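Local structure of SWD1-like protein (Myceliophthora thermophila, 6E29) at residues V180-A183 with L188-G191; N198-D201 with E206-Y209. The protein probably serves, through its WD-repeat beta-propeller domain, as a core scaffolding subunit of the nuclear COMPASS complex that methylates histone H3. All blocks are in the same frame, centred on the assembly; numbering follows the deposited sequence.

Contact 1: residues V180-A183 with L188-G191; sequences VYTA and LLAG
Leu188 sets one methyl squarely on the ring of Tyr181: CD2 stands 3.5 Å from the ring centroid and only 9° off the ring normal, a CH-pi contact centred on the face. The two side chains run side by side in the same direction, both with CG anti to the carbonyl carbon, and the second torsion of Leu188, an unusual 142°, helps swing CD2 over the ring. This is the tight half of the hairpin between strands 176-181 and 187-192, the two innermost strands of one propeller blade. Tyr181 and Leu188 form a non-hydrogen-bonded antiparallel pair whose ends reach Ala125 of the preceding blade, and the hydroxyl of Tyr181 is hydrogen-bonded to Gln123 there.

The other face, with Val180 and Leu189, is looser. Val180 CG2 comes no nearer to Leu189 CB than 4.0 Å, and Thr182 lays CG2 across the Leu189 branch at about a right angle, 3.8 Å from CD2. After Tyr181 the chain leaves the strand; Thr182 already belongs to the turn, and Ala183 beyond it is exposed.

Val180 and Leu189 are joined by a pair of backbone bonds, Val180 N to Leu189 O at 2.9 Å and Leu189 N to Val180 O at 2.8 Å, the latter nearly straight at 169°. With backbone polarity paired this way, apolar side chains can cover both faces of the buried hairpin.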
ATOM      1  N   VAL B 180       0.941  -5.095  -4.670  1.00 21.94           N
ATOM      2  CA  VAL B 180       2.194  -4.365  -4.899  1.00 22.57           C
ATOM      3  C   VAL B 180       2.999  -5.115  -5.948  1.00 23.83           C
ATOM      4  O   VAL B 180       2.847  -6.325  -6.122  1.00 29.55           O
ATOM      5  CB  VAL B 180       3.063  -4.203  -3.619  1.00 35.82           C
ATOM      6  CG1 VAL B 180       2.366  -3.351  -2.603  1.00 35.66           C
ATOM      7  CG2 VAL B 180       3.416  -5.550  -2.989  1.00 21.21           C
ATOM      8  N   TYR B 181       3.925  -4.413  -6.617  1.00 23.88           N
ATOM      9  CA  TYR B 181       4.832  -5.131  -7.521  1.00 23.80           C
ATOM     10  C   TYR B 181       6.040  -5.610  -6.730  1.00 32.19           C
ATOM     11  O   TYR B 181       6.496  -4.921  -5.802  1.00 30.49           O
ATOM     12  CB  TYR B 181       5.362  -4.172  -8.623  1.00 25.55           C
ATOM     13  CG  TYR B 181       4.379  -3.777  -9.699  1.00 31.84           C
ATOM     14  CD1 TYR B 181       3.523  -2.696  -9.531  1.00 28.43           C
ATOM     15  CD2 TYR B 181       4.368  -4.463 -10.941  1.00 37.93           C
ATOM     16  CE1 TYR B 181       2.638  -2.310 -10.535  1.00 30.58           C
ATOM     17  CE2 TYR B 181       3.491  -4.076 -11.989  1.00 35.07           C
ATOM     18  CZ  TYR B 181       2.639  -3.007 -11.765  1.00 44.52           C
ATOM     19  OH  TYR B 181       1.798  -2.608 -12.747  1.00 33.58           O
ATOM     20  N   THR B 182       6.616  -6.729  -7.144  1.00 28.27           N
ATOM     21  CA  THR B 182       7.961  -7.072  -6.691  1.00 25.28           C
ATOM     22  C   THR B 182       8.951  -6.062  -7.289  1.00 37.56           C
ATOM     23  O   THR B 182       8.597  -5.269  -8.162  1.00 34.87           O
ATOM     24  CB  THR B 182       8.359  -8.480  -7.098  1.00 38.68           C
ATOM     25  OG1 THR B 182       8.416  -8.557  -8.537  1.00 32.65           O
ATOM     26  CG2 THR B 182       7.373  -9.514  -6.500  1.00 27.43           C
ATOM     27  N   ALA B 183      10.209  -6.112  -6.819  1.00 33.47           N
ATOM     28  CA  ALA B 183      11.173  -5.069  -7.164  1.00 47.44           C
ATOM     29  C   ALA B 183      11.453  -5.041  -8.654  1.00 39.56           C
ATOM     30  O   ALA B 183      11.695  -3.964  -9.227  1.00 37.38           O
ATOM     31  CB  ALA B 183      12.483  -5.257  -6.387  1.00 45.03           C
ATOM     32  N   LEU B 188       3.395  -9.649  -9.188  1.00 26.08           N
ATOM     33  CA  LEU B 188       2.606  -8.872  -8.266  1.00 23.45           C
ATOM     34  C   LEU B 188       2.348  -9.713  -7.040  1.00 27.21           C
ATOM     35  O   LEU B 188       2.121 -10.916  -7.145  1.00 29.91           O
ATOM     36  CB  LEU B 188       1.295  -8.438  -8.881  1.00 28.27           C
ATOM     37  CG  LEU B 188       1.514  -7.442 -10.032  1.00 39.75           C
ATOM     38  CD1 LEU B 188       0.497  -7.772 -11.089  1.00 45.55           C
ATOM     39  CD2 LEU B 188       1.396  -5.981  -9.542  1.00 43.55           C
ATOM     40  N   LEU B 189       2.358  -9.067  -5.894  1.00 24.77           N
ATOM     41  CA  LEU B 189       2.006  -9.707  -4.631  1.00 22.99           C
ATOM     42  C   LEU B 189       0.685  -9.105  -4.214  1.00 27.27           C
ATOM     43  O   LEU B 189       0.563  -7.879  -4.095  1.00 29.62           O
ATOM     44  CB  LEU B 189       3.087  -9.479  -3.564  1.00 26.91           C
ATOM     45  CG  LEU B 189       4.529  -9.757  -3.976  1.00 25.80           C
ATOM     46  CD1 LEU B 189       5.426  -9.428  -2.833  1.00 35.22           C
ATOM     47  CD2 LEU B 189       4.712 -11.181  -4.393  1.00 29.75           C
ATOM     48  N   ALA B 190      -0.315  -9.941  -3.987  1.00 27.15           N
ATOM     49  CA  ALA B 190      -1.630  -9.407  -3.683  1.00 27.87           C
ATOM     50  C   ALA B 190      -2.200 -10.077  -2.440  1.00 23.57           C
ATOM     51  O   ALA B 190      -1.921 -11.253  -2.156  1.00 30.13           O
ATOM     52  CB  ALA B 190      -2.589  -9.602  -4.862  1.00 27.19           C
ATOM     53  N   GLY B 191      -2.956  -9.298  -1.696  1.00 23.29           N
ATOM     54  CA  GLY B 191      -3.650  -9.799  -0.520  1.00 23.06           C
ATOM     55  C   GLY B 191      -5.146  -9.830  -0.737  1.00 21.06           C
ATOM     56  O   GLY B 191      -5.704  -9.036  -1.507  1.00 26.45           O
TER

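Contact 2: residues N198-D201 with E206-Y209; sequences NIID and EIIY
The Tyr209 ring meets Ile199 obliquely, Ile199 CD1 lying 3.6 Å from Tyr209 CD2. Tyr209 CG is anti to the backbone N (chi1 178°), which brings the CD2 side of the ring against Ile199 CD1, and its hydroxyl is hydrogen-bonded to Glu211. Ile207 CD1 packs against the Asn198 amide, 3.8 Å from ND2, while ND2 is hydrogen-bonded to the Ser150 carbonyl oxygen and OD1 to the Ser210 hydroxyl.

The hairpin of the blade's two outer strands carries a classic beta bulge, with Ile208 and Tyr209 together opposite the single residue Ile199. Ile199 N donates to Tyr209 O at 2.8 Å, and Ile199 O accepts from Ile208 N at 2.9 Å. Past the bulge the register has shifted by one, pairing Ile200 with Ile207, whose CG1 atoms are 4.0 Å apart. An alanine in place of Ile199 would probably leave the Tyr209 ring freer to turn and Ile208 CG1 without the CG2 methyl it packs on. Near the turn, Asp201 N donates to Glu206 O at 3.0 Å, and Asp201 OD1 accepts from the backbone N of Arg203 and of Thr204.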
ATOM      1  N   ASN B 198      -1.265 -13.928  -2.676  1.00 24.28           N
ATOM      2  CA  ASN B 198      -1.137 -14.457  -4.030  1.00 27.20           C
ATOM      3  C   ASN B 198       0.111 -13.882  -4.662  1.00 26.10           C
ATOM      4  O   ASN B 198       0.341 -12.682  -4.548  1.00 26.31           O
ATOM      5  CB  ASN B 198      -2.303 -14.011  -4.935  1.00 28.38           C
ATOM      6  CG  ASN B 198      -3.604 -14.622  -4.540  1.00 37.38           C
ATOM      7  OD1 ASN B 198      -3.601 -15.656  -3.899  1.00 32.52           O
ATOM      8  ND2 ASN B 198      -4.717 -14.000  -4.933  1.00 32.35           N
ATOM      9  N   ILE B 199       0.862 -14.714  -5.377  1.00 25.54           N
ATOM     10  CA  ILE B 199       1.953 -14.237  -6.220  1.00 26.83           C
ATOM     11  C   ILE B 199       1.481 -14.420  -7.646  1.00 30.83           C
ATOM     12  O   ILE B 199       1.074 -15.524  -8.023  1.00 29.17           O
ATOM     13  CB  ILE B 199       3.264 -15.008  -5.993  1.00 25.47           C
ATOM     14  CG1 ILE B 199       3.706 -14.925  -4.537  1.00 38.71           C
ATOM     15  CG2 ILE B 199       4.390 -14.395  -6.860  1.00 29.54           C
ATOM     16  CD1 ILE B 199       5.021 -15.656  -4.231  1.00 29.39           C
ATOM     17  N   ILE B 200       1.472 -13.335  -8.411  1.00 28.49           N
ATOM     18  CA  ILE B 200       0.935 -13.291  -9.772  1.00 28.47           C
ATOM     19  C   ILE B 200       2.078 -12.984 -10.720  1.00 36.87           C
ATOM     20  O   ILE B 200       2.802 -12.004 -10.516  1.00 31.15           O
ATOM     21  CB  ILE B 200      -0.170 -12.216  -9.895  1.00 31.25           C
ATOM     22  CG1 ILE B 200      -1.266 -12.481  -8.873  1.00 32.13           C
ATOM     23  CG2 ILE B 200      -0.818 -12.147 -11.349  1.00 26.29           C
ATOM     24  CD1 ILE B 200      -2.336 -11.375  -8.828  1.00 32.34           C
ATOM     25  N   ASP B 201       2.238 -13.817 -11.760  1.00 40.17           N
ATOM     26  CA  ASP B 201       3.128 -13.496 -12.875  1.00 34.82           C
ATOM     27  C   ASP B 201       2.544 -12.318 -13.652  1.00 33.79           C
ATOM     28  O   ASP B 201       1.422 -12.396 -14.159  1.00 41.60           O
ATOM     29  CB  ASP B 201       3.258 -14.739 -13.761  1.00 33.34           C
ATOM     30  CG  ASP B 201       4.322 -14.611 -14.831  1.00 57.34           C
ATOM     31  OD1 ASP B 201       4.253 -13.647 -15.615  1.00 53.97           O
ATOM     32  OD2 ASP B 201       5.203 -15.504 -14.908  1.00 51.64           O
ATOM     33  N   GLU B 206      -1.324 -14.952 -14.431  1.00 47.87           N
ATOM     34  CA  GLU B 206      -1.791 -16.116 -13.704  1.00 38.56           C
ATOM     35  C   GLU B 206      -1.146 -16.183 -12.327  1.00 32.82           C
ATOM     36  O   GLU B 206       0.001 -15.764 -12.121  1.00 36.49           O
ATOM     37  CB  GLU B 206      -1.496 -17.393 -14.488  1.00 43.27           C
ATOM     38  CG  GLU B 206      -1.763 -17.178 -15.979  1.00 59.25           C
ATOM     39  CD  GLU B 206      -2.051 -18.454 -16.732  1.00 68.48           C
ATOM     40  OE1 GLU B 206      -1.245 -19.403 -16.613  1.00 80.96           O
ATOM     41  OE2 GLU B 206      -3.077 -18.508 -17.454  1.00 80.84           O
ATOM     42  N   ILE B 207      -1.904 -16.720 -11.382  1.00 30.46           N
ATOM     43  CA  ILE B 207      -1.391 -16.949 -10.041  1.00 28.03           C
ATOM     44  C   ILE B 207      -0.448 -18.138 -10.081  1.00 42.29           C
ATOM     45  O   ILE B 207      -0.808 -19.206 -10.573  1.00 39.08           O
ATOM     46  CB  ILE B 207      -2.543 -17.174  -9.058  1.00 31.19           C
ATOM     47  CG1 ILE B 207      -3.337 -15.883  -8.856  1.00 32.64           C
ATOM     48  CG2 ILE B 207      -2.026 -17.683  -7.741  1.00 27.99           C
ATOM     49  CD1 ILE B 207      -4.654 -16.061  -8.128  1.00 30.95           C
ATOM     50  N   ILE B 208       0.772 -17.958  -9.589  1.00 33.30           N
ATOM     51  CA  ILE B 208       1.730 -19.047  -9.527  1.00 45.62           C
ATOM     52  C   ILE B 208       1.925 -19.564  -8.115  1.00 36.56           C
ATOM     53  O   ILE B 208       2.573 -20.605  -7.951  1.00 45.06           O
ATOM     54  CB  ILE B 208       3.091 -18.654 -10.157  1.00 31.89           C
ATOM     55  CG1 ILE B 208       3.822 -17.599  -9.292  1.00 41.33           C
ATOM     56  CG2 ILE B 208       2.896 -18.147 -11.565  1.00 35.25           C
ATOM     57  CD1 ILE B 208       5.152 -17.173  -9.876  1.00 35.99           C
ATOM     58  N   TYR B 209       1.350 -18.915  -7.097  1.00 37.61           N
ATOM     59  CA  TYR B 209       1.531 -19.325  -5.701  1.00 40.08           C
ATOM     60  C   TYR B 209       0.518 -18.604  -4.833  1.00 36.12           C
ATOM     61  O   TYR B 209       0.198 -17.428  -5.066  1.00 30.50           O
ATOM     62  CB  TYR B 209       2.936 -19.006  -5.186  1.00 42.98           C
ATOM     63  CG  TYR B 209       3.193 -19.344  -3.739  1.00 39.53           C
ATOM     64  CD1 TYR B 209       3.507 -20.656  -3.358  1.00 50.10           C
ATOM     65  CD2 TYR B 209       3.125 -18.366  -2.748  1.00 44.66           C
ATOM     66  CE1 TYR B 209       3.763 -20.971  -2.031  1.00 52.34           C
ATOM     67  CE2 TYR B 209       3.388 -18.667  -1.418  1.00 43.87           C
ATOM     68  CZ  TYR B 209       3.706 -19.976  -1.070  1.00 42.63           C
ATOM     69  OH  TYR B 209       3.963 -20.316   0.234  1.00 70.38           O
TER

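How the contacts relate
Both contacts are hairpins of one four-stranded blade, in series along the chain with centres about 10 Å apart. Contact 1 joins the inner strands, its centre about 10 Å from the chain's centre, with every touching residue buried; contact 2 joins the outer strands, with its centre at about 18 Å from the chain's centre, and is only partly buried. The middle strands 187-192 and 196-201 tie them together through probable hydrogen bonds, Leu188 N to Ile200 O and Ala190 O to Asn198 N, while Leu189 packs on Ile199. Chemistry follows position: regular pairing and aliphatic-aromatic packing inside; outside, a bulged pairing packed mainly by isoleucines, with Asp201 and Glu206 toward the turn.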